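Local coordinates for protein aminoglycoside-O-phosphotransferase VIII (Streptomyces rimosus, PDB 4H05) that probably phosphorylates the 3'-hydroxyl of aminoglycoside antibiotics with ATP, an enzymatic activity of the kind that confers antibiotic resistance, at residues 14-24 / 36-47. Sequence-based numbering, arbitrary orientation.
Sequences LRGRYPGCEWV and YRLRGGGRELFV
L38 runs alongside W23 with its branch over one indole face: CG sits 3.8 Å from the centroid of the five-membered ring, almost on the normal, a CH-pi contact. R15 NH1 is over the opposite face, so the indole is held between a leucine and an arginine. The CE3-CZ3 edge of the six-membered ring points at the face of Y36 in a T-shaped pair, planes 64° apart, with W23 CE3 3.7 Å from Y36 CG. With CG anti to the carbonyl carbon (chi1 -71°), the indole is laid along L38. The apolar layer continues toward helix 6-17: L38 CD2 packs on Y18 CB, L45 CD1 comes 3.5 Å from Y18 CD1, and L14 CD1 brushes V47 CG1. Beyond the ring, Y18 OH is hydrogen-bonded to E80 OE2, outside the two segments.

Strands 22-25 and 35-40 form an antiparallel hairpin at the edge of the five-stranded sheet, consistent with the kinase-like N-terminal lobe of this family; helix 6-17 packs on the face that carries W23 and L38. Paired bonds tie E22 to R39 and V24 to R37, among them V24 N to R37 O at 2.7 Å, while W23 and L38 form the non-hydrogen-bonded pair between them.

E22, V24, R37 and R39 occupy the other face. In a salt bridge, E22 OE1 lies near the guanidinium plane of R39 and accepts from NE and NH2, each at 3.1 Å; NE comes on the anti side, NH2 from above the carboxylate plane, which is turned 58° from the guanidinium. V24 CG2 covers one guanidinium face, 3.7 Å from R39 CZ. R37 bends in mid-chain and its NH2 forms a salt bridge with E44 OE1 on the adjacent strand.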
loop_
_atom_site.group_PDB
_atom_site.type_symbol
_atom_site.label_atom_id
_atom_site.label_comp_id
_atom_site.label_asym_id
_atom_site.label_seq_id
_atom_site.Cartn_x
_atom_site.Cartn_y
_atom_site.Cartn_z
ATOM N N LEU A 14 -3.153 -20.071 -14.015
ATOM C CA LEU A 14 -4.066 -19.600 -12.942
ATOM C C LEU A 14 -5.500 -19.994 -13.202
ATOM O O LEU A 14 -6.161 -20.496 -12.337
ATOM C CB LEU A 14 -3.987 -18.086 -12.725
ATOM C CG LEU A 14 -2.718 -17.705 -11.979
ATOM C CD1 LEU A 14 -2.412 -16.210 -12.112
ATOM C CD2 LEU A 14 -2.765 -18.183 -10.502
ATOM N N ARG A 15 -5.983 -19.785 -14.427
ATOM C CA ARG A 15 -7.380 -20.038 -14.737
ATOM C C ARG A 15 -7.746 -21.527 -14.601
ATOM O O ARG A 15 -8.781 -21.878 -14.051
ATOM C CB ARG A 15 -7.644 -19.489 -16.135
ATOM C CG ARG A 15 -9.095 -19.503 -16.566
ATOM C CD ARG A 15 -9.251 -18.693 -17.859
ATOM N NE ARG A 15 -10.235 -17.617 -17.753
ATOM C CZ ARG A 15 -9.935 -16.361 -17.478
ATOM N NH1 ARG A 15 -8.682 -15.963 -17.232
ATOM N NH2 ARG A 15 -10.893 -15.501 -17.422
ATOM N N GLY A 16 -6.879 -22.407 -15.074
ATOM C CA GLY A 16 -7.053 -23.886 -14.788
ATOM C C GLY A 16 -6.991 -24.322 -13.298
ATOM O O GLY A 16 -7.568 -25.340 -12.896
ATOM N N ARG A 17 -6.328 -23.560 -12.440
ATOM C CA ARG A 17 -6.260 -23.945 -11.059
ATOM C C ARG A 17 -7.491 -23.503 -10.283
ATOM O O ARG A 17 -7.721 -23.964 -9.165
ATOM C CB ARG A 17 -5.042 -23.288 -10.385
ATOM C CG ARG A 17 -3.643 -23.841 -10.729
ATOM C CD ARG A 17 -2.569 -23.189 -9.820
ATOM N NE ARG A 17 -1.446 -23.088 -10.668
ATOM C CZ ARG A 17 -0.726 -22.025 -10.943
ATOM N NH1 ARG A 17 -0.884 -20.897 -10.332
ATOM N NH2 ARG A 17 0.240 -22.145 -11.848
ATOM N N TYR A 18 -8.254 -22.565 -10.827
ATOM C CA TYR A 18 -9.490 -22.067 -10.171
ATOM C C TYR A 18 -10.725 -22.305 -11.089
ATOM O O TYR A 18 -11.367 -21.392 -11.473
ATOM C CB TYR A 18 -9.297 -20.569 -9.777
ATOM C CG TYR A 18 -8.132 -20.515 -8.857
ATOM C CD1 TYR A 18 -8.287 -20.857 -7.533
ATOM C CD2 TYR A 18 -6.857 -20.305 -9.335
ATOM C CE1 TYR A 18 -7.202 -20.910 -6.702
ATOM C CE2 TYR A 18 -5.759 -20.369 -8.505
ATOM C CZ TYR A 18 -5.936 -20.688 -7.201
ATOM O OH TYR A 18 -4.847 -20.800 -6.335
ATOM N N PRO A 19 -11.064 -23.559 -11.383
ATOM C CA PRO A 19 -12.126 -23.801 -12.350
ATOM C C PRO A 19 -13.421 -23.442 -11.751
ATOM O O PRO A 19 -13.591 -23.546 -10.527
ATOM C CB PRO A 19 -12.069 -25.319 -12.578
ATOM C CG PRO A 19 -11.533 -25.870 -11.286
ATOM C CD PRO A 19 -10.531 -24.820 -10.821
ATOM N N GLY A 20 -14.332 -22.979 -12.599
ATOM C CA GLY A 20 -15.646 -22.576 -12.135
ATOM C C GLY A 20 -15.616 -21.226 -11.457
ATOM O O GLY A 20 -16.640 -20.786 -10.925
ATOM N N CYS A 21 -14.458 -20.562 -11.439
ATOM C CA CYS A 21 -14.390 -19.246 -10.842
ATOM C C CYS A 21 -14.524 -18.218 -11.957
ATOM O O CYS A 21 -13.871 -18.301 -13.003
ATOM C CB CYS A 21 -13.120 -19.040 -9.999
ATOM S SG CYS A 21 -13.238 -19.834 -8.367
ATOM N N GLU A 22 -15.378 -17.243 -11.698
ATOM C CA GLU A 22 -15.531 -16.132 -12.572
ATOM C C GLU A 22 -14.540 -15.010 -12.246
ATOM O O GLU A 22 -14.410 -14.609 -11.145
ATOM C CB GLU A 22 -16.941 -15.596 -12.503
ATOM C CG GLU A 22 -17.131 -14.289 -13.281
ATOM C CD GLU A 22 -18.604 -13.881 -13.321
ATOM O OE1 GLU A 22 -19.162 -13.473 -12.260
ATOM O OE2 GLU A 22 -19.181 -13.961 -14.436
ATOM N N TRP A 23 -13.884 -14.508 -13.293
ATOM C CA TRP A 23 -12.930 -13.440 -13.222
ATOM C C TRP A 23 -13.458 -12.062 -13.417
ATOM O O TRP A 23 -13.942 -11.734 -14.460
ATOM C CB TRP A 23 -11.865 -13.682 -14.267
ATOM C CG TRP A 23 -10.961 -14.837 -13.948
ATOM C CD1 TRP A 23 -11.294 -16.172 -13.798
ATOM C CD2 TRP A 23 -9.486 -14.797 -13.779
ATOM N NE1 TRP A 23 -10.182 -16.921 -13.556
ATOM C CE2 TRP A 23 -9.077 -16.163 -13.509
ATOM C CE3 TRP A 23 -8.524 -13.797 -13.841
ATOM C CZ2 TRP A 23 -7.777 -16.506 -13.323
ATOM C CZ3 TRP A 23 -7.199 -14.148 -13.609
ATOM C CH2 TRP A 23 -6.840 -15.482 -13.347
ATOM N N VAL A 24 -13.223 -11.186 -12.449
ATOM C CA VAL A 24 -13.613 -9.803 -12.548
ATOM C C VAL A 24 -12.372 -8.920 -12.567
ATOM O O VAL A 24 -11.478 -9.040 -11.710
ATOM C CB VAL A 24 -14.441 -9.426 -11.372
ATOM C CG1 VAL A 24 -15.000 -8.023 -11.548
ATOM C CG2 VAL A 24 -15.548 -10.467 -11.210
ATOM N N TYR A 36 -7.381 -8.981 -10.133
ATOM C CA TYR A 36 -8.677 -9.585 -10.372
ATOM C C TYR A 36 -9.310 -10.105 -9.091
ATOM O O TYR A 36 -8.594 -10.498 -8.154
ATOM C CB TYR A 36 -8.554 -10.759 -11.371
ATOM C CG TYR A 36 -7.789 -10.431 -12.628
ATOM C CD1 TYR A 36 -8.442 -10.028 -13.756
ATOM C CD2 TYR A 36 -6.414 -10.554 -12.667
ATOM C CE1 TYR A 36 -7.757 -9.703 -14.910
ATOM C CE2 TYR A 36 -5.714 -10.267 -13.822
ATOM C CZ TYR A 36 -6.403 -9.820 -14.939
ATOM O OH TYR A 36 -5.721 -9.532 -16.076
ATOM N N ARG A 37 -10.635 -10.099 -9.085
ATOM C CA ARG A 37 -11.498 -10.755 -8.135
ATOM C C ARG A 37 -12.105 -11.987 -8.790
ATOM O O ARG A 37 -12.742 -11.886 -9.878
ATOM C CB ARG A 37 -12.587 -9.809 -7.735
ATOM C CG ARG A 37 -13.583 -10.376 -6.731
ATOM C CD ARG A 37 -14.716 -9.361 -6.488
ATOM N NE ARG A 37 -14.201 -8.233 -5.702
ATOM C CZ ARG A 37 -14.089 -8.221 -4.364
ATOM N NH1 ARG A 37 -13.607 -7.146 -3.750
ATOM N NH2 ARG A 37 -14.454 -9.277 -3.628
ATOM N N LEU A 38 -11.835 -13.152 -8.204
ATOM C CA LEU A 38 -12.322 -14.433 -8.729
ATOM C C LEU A 38 -13.370 -14.895 -7.796
ATOM O O LEU A 38 -13.131 -14.980 -6.609
ATOM C CB LEU A 38 -11.278 -15.524 -8.754
ATOM C CG LEU A 38 -10.409 -15.688 -9.968
ATOM C CD1 LEU A 38 -9.749 -14.287 -10.226
ATOM C CD2 LEU A 38 -9.432 -16.869 -9.732
ATOM N N ARG A 39 -14.509 -15.284 -8.334
ATOM C CA ARG A 39 -15.634 -15.641 -7.494
ATOM C C ARG A 39 -16.464 -16.768 -8.043
ATOM O O ARG A 39 -16.717 -16.822 -9.244
ATOM C CB ARG A 39 -16.519 -14.434 -7.321
ATOM C CG ARG A 39 -17.031 -13.852 -8.613
ATOM C CD ARG A 39 -17.877 -12.621 -8.332
ATOM N NE ARG A 39 -18.558 -12.189 -9.554
ATOM C CZ ARG A 39 -18.978 -10.951 -9.808
ATOM N NH1 ARG A 39 -18.765 -9.967 -8.919
ATOM N NH2 ARG A 39 -19.633 -10.692 -10.953
ATOM N N GLY A 40 -16.927 -17.627 -7.150
ATOM C CA GLY A 40 -17.637 -18.856 -7.520
ATOM C C GLY A 40 -17.945 -19.621 -6.253
ATOM O O GLY A 40 -17.082 -19.745 -5.364
ATOM N N GLY A 41 -19.153 -20.178 -6.203
ATOM C CA GLY A 41 -19.840 -20.503 -4.946
ATOM C C GLY A 41 -19.281 -20.888 -3.572
ATOM O O GLY A 41 -18.669 -21.926 -3.423
ATOM N N GLY A 42 -19.456 -20.092 -2.535
ATOM C CA GLY A 42 -19.390 -18.638 -2.516
ATOM C C GLY A 42 -18.060 -18.401 -1.817
ATOM O O GLY A 42 -18.020 -18.069 -0.645
ATOM N N ARG A 43 -16.971 -18.704 -2.526
ATOM C CA ARG A 43 -15.597 -18.290 -2.151
ATOM C C ARG A 43 -15.215 -17.174 -3.136
ATOM O O ARG A 43 -15.737 -17.121 -4.292
ATOM C CB ARG A 43 -14.572 -19.452 -2.207
ATOM C CG ARG A 43 -14.479 -20.182 -3.555
ATOM C CD ARG A 43 -13.059 -20.554 -4.026
ATOM N NE ARG A 43 -13.063 -21.050 -5.427
ATOM C CZ ARG A 43 -12.226 -21.969 -5.964
ATOM N NH1 ARG A 43 -11.245 -22.529 -5.236
ATOM N NH2 ARG A 43 -12.364 -22.348 -7.257
ATOM N N GLU A 44 -14.363 -16.270 -2.668
ATOM C CA GLU A 44 -13.846 -15.148 -3.456
ATOM C C GLU A 44 -12.410 -15.106 -3.173
ATOM O O GLU A 44 -12.041 -15.312 -2.046
ATOM C CB GLU A 44 -14.464 -13.788 -3.111
ATOM C CG GLU A 44 -15.917 -13.700 -3.539
ATOM C CD GLU A 44 -16.351 -12.373 -4.181
ATOM O OE1 GLU A 44 -15.529 -11.431 -4.355
ATOM O OE2 GLU A 44 -17.560 -12.288 -4.550
ATOM N N LEU A 45 -11.607 -14.961 -4.239
ATOM C CA LEU A 45 -10.172 -14.750 -4.182
ATOM C C LEU A 45 -9.816 -13.433 -4.836
ATOM O O LEU A 45 -10.471 -12.946 -5.777
ATOM C CB LEU A 45 -9.422 -15.835 -4.911
ATOM C CG LEU A 45 -9.869 -17.232 -4.445
ATOM C CD1 LEU A 45 -9.336 -18.293 -5.352
ATOM C CD2 LEU A 45 -9.389 -17.561 -3.011
ATOM N N PHE A 46 -8.730 -12.883 -4.362
ATOM C CA PHE A 46 -8.042 -11.832 -5.066
ATOM C C PHE A 46 -6.815 -12.397 -5.784
ATOM O O PHE A 46 -6.017 -13.153 -5.177
ATOM C CB PHE A 46 -7.529 -10.790 -4.031
ATOM C CG PHE A 46 -8.585 -9.953 -3.358
ATOM C CD1 PHE A 46 -8.218 -9.124 -2.263
ATOM C CD2 PHE A 46 -9.941 -9.957 -3.750
ATOM C CE1 PHE A 46 -9.164 -8.332 -1.609
ATOM C CE2 PHE A 46 -10.874 -9.158 -3.079
ATOM C CZ PHE A 46 -10.477 -8.345 -2.008
ATOM N N VAL A 47 -6.591 -11.977 -7.032
ATOM C CA VAL A 47 -5.439 -12.452 -7.861
ATOM C C VAL A 47 -4.729 -11.257 -8.428
ATOM O O VAL A 47 -5.362 -10.355 -8.974
ATOM C CB VAL A 47 -5.874 -13.330 -9.015
ATOM C CG1 VAL A 47 -4.720 -13.572 -9.959
ATOM C CG2 VAL A 47 -6.542 -14.614 -8.507
HETATM O O HOH W 1 -8.925 -23.829 -6.815
#